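Local coordinates for protein superoxide dismutase [Mn/Fe] (Porphyromonas gingivalis, PDB 1UES) that destroys superoxide radicals by dismutating them to oxygen and hydrogen peroxide at a manganese or iron ion, one bound per subunit of the homodimer, at residues E105-K108 / E109-T113. The protein carries 1 engineered substitution. Numbering follows the deposited sequence.
Sequences EKFK and EEFNT
On the outer side of the helix, Lys-106 reaches the carboxylates of Glu-109 and Glu-110, three and four residues further along. Its NZ gives a hydrogen-bonded salt bridge to Glu-110 OE2 (3.0 Å), from above the carboxylate plane, and a longer salt bridge to Glu-109 OE1 (3.5 Å). Bends at chi2 and chi4 bring the amino group between the two acids. On another flank, Lys-108 NZ makes a hydrogen-bonded salt bridge to Glu-105 OE2 (3.0 Å), syn but tilted out of the carboxylate plane.

Backbone i to i+4 bonds from Glu-109 N through Asn-112 N join the two halves. Glu-109 O takes Thr-113 N and Thr-113 OG1 from opposite faces of its plane.

Inward, Phe-107 and Phe-111 lie side by side, each CG swung opposite its backbone N (chi1 163° and -154°), sending both rings off one side of the helix. Their planes stand at 41°, with Phe-107 CZ 3.6 Å from Phe-111 CD2 and Phe-111 CB over one face of the Phe-107 ring, toward its rim.

Helix 104-116 is amphipathic: Trp-179 donates from NE1 to Asn-112 OD1 and makes a cation-pi contact with Lys-108, while the phenylalanines pack on strands 122-128 and 134-140, Phe-107 also touching helix 91-101.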
loop_
_atom_site.group_PDB
_atom_site.type_symbol
_atom_site.label_atom_id
_atom_site.label_comp_id
_atom_site.label_asym_id
_atom_site.label_seq_id
_atom_site.Cartn_x
_atom_site.Cartn_y
_atom_site.Cartn_z
ATOM N N GLU A 105 -12.172 17.589 -18.903
ATOM C CA GLU A 105 -12.282 16.155 -19.194
ATOM C C GLU A 105 -10.946 15.502 -19.445
ATOM O O GLU A 105 -10.673 14.409 -18.939
ATOM C CB GLU A 105 -13.189 15.919 -20.401
ATOM C CG GLU A 105 -14.651 16.088 -20.087
ATOM C CD GLU A 105 -15.127 15.177 -18.968
ATOM O OE1 GLU A 105 -14.923 13.946 -19.066
ATOM O OE2 GLU A 105 -15.709 15.688 -17.984
ATOM N N LYS A 106 -10.112 16.164 -20.240
ATOM C CA LYS A 106 -8.788 15.652 -20.538
ATOM C C LYS A 106 -7.957 15.613 -19.251
ATOM O O LYS A 106 -7.182 14.690 -19.035
ATOM C CB LYS A 106 -8.089 16.540 -21.565
ATOM C CG LYS A 106 -6.861 15.912 -22.190
ATOM C CD LYS A 106 -7.223 14.617 -22.917
ATOM C CE LYS A 106 -6.005 13.957 -23.556
ATOM N NZ LYS A 106 -4.732 14.267 -22.838
ATOM N N PHE A 107 -8.123 16.621 -18.401
ATOM C CA PHE A 107 -7.383 16.657 -17.154
ATOM C C PHE A 107 -7.759 15.451 -16.296
ATOM O O PHE A 107 -6.885 14.770 -15.749
ATOM C CB PHE A 107 -7.692 17.927 -16.364
ATOM C CG PHE A 107 -7.281 17.838 -14.916
ATOM C CD1 PHE A 107 -5.938 17.735 -14.572
ATOM C CD2 PHE A 107 -8.235 17.812 -13.902
ATOM C CE1 PHE A 107 -5.545 17.603 -13.240
ATOM C CE2 PHE A 107 -7.843 17.677 -12.573
ATOM C CZ PHE A 107 -6.493 17.575 -12.250
ATOM N N LYS A 108 -9.055 15.181 -16.188
ATOM C CA LYS A 108 -9.497 14.060 -15.364
ATOM C C LYS A 108 -8.894 12.774 -15.896
ATOM O O LYS A 108 -8.449 11.918 -15.125
ATOM C CB LYS A 108 -11.015 13.953 -15.358
ATOM C CG LYS A 108 -11.702 15.129 -14.692
ATOM C CD LYS A 108 -13.091 15.286 -15.270
ATOM C CE LYS A 108 -14.067 14.404 -14.559
ATOM N NZ LYS A 108 -15.398 14.480 -15.223
ATOM N N GLU A 109 -8.873 12.640 -17.215
ATOM C CA GLU A 109 -8.304 11.444 -17.815
ATOM C C GLU A 109 -6.841 11.263 -17.391
ATOM O O GLU A 109 -6.446 10.179 -16.979
ATOM C CB GLU A 109 -8.441 11.511 -19.350
ATOM C CG GLU A 109 -7.113 11.558 -20.108
ATOM C CD GLU A 109 -7.191 10.996 -21.538
ATOM O OE1 GLU A 109 -6.190 11.146 -22.273
ATOM O OE2 GLU A 109 -8.236 10.415 -21.929
ATOM N N GLU A 110 -6.039 12.320 -17.469
ATOM C CA GLU A 110 -4.629 12.219 -17.106
ATOM C C GLU A 110 -4.428 11.984 -15.625
ATOM O O GLU A 110 -3.549 11.216 -15.228
ATOM C CB GLU A 110 -3.862 13.474 -17.521
ATOM C CG GLU A 110 -3.954 13.743 -19.011
ATOM C CD GLU A 110 -3.237 15.004 -19.420
ATOM O OE1 GLU A 110 -2.179 15.320 -18.825
ATOM O OE2 GLU A 110 -3.731 15.685 -20.345
ATOM N N PHE A 111 -5.246 12.642 -14.814
ATOM C CA PHE A 111 -5.146 12.496 -13.364
ATOM C C PHE A 111 -5.496 11.054 -12.968
ATOM O O PHE A 111 -4.749 10.389 -12.220
ATOM C CB PHE A 111 -6.089 13.515 -12.699
ATOM C CG PHE A 111 -5.669 13.921 -11.302
ATOM C CD1 PHE A 111 -6.376 13.467 -10.197
ATOM C CD2 PHE A 111 -4.578 14.762 -11.100
ATOM C CE1 PHE A 111 -5.997 13.852 -8.891
ATOM C CE2 PHE A 111 -4.182 15.155 -9.800
ATOM C CZ PHE A 111 -4.896 14.698 -8.693
ATOM N N ASN A 112 -6.617 10.563 -13.484
ATOM C CA ASN A 112 -7.027 9.190 -13.210
ATOM C C ASN A 112 -5.925 8.213 -13.638
ATOM O O ASN A 112 -5.611 7.251 -12.924
ATOM C CB ASN A 112 -8.314 8.855 -13.986
ATOM C CG ASN A 112 -9.545 9.577 -13.452
ATOM O OD1 ASN A 112 -9.534 10.167 -12.370
ATOM N ND2 ASN A 112 -10.618 9.538 -14.230
ATOM N N THR A 113 -5.314 8.464 -14.796
ATOM C CA THR A 113 -4.282 7.564 -15.284
ATOM C C THR A 113 -3.069 7.558 -14.368
ATOM O O THR A 113 -2.507 6.517 -14.103
ATOM C CB THR A 113 -3.824 7.913 -16.710
ATOM O OG1 THR A 113 -4.911 7.707 -17.628
ATOM C CG2 THR A 113 -2.689 7.012 -17.103
#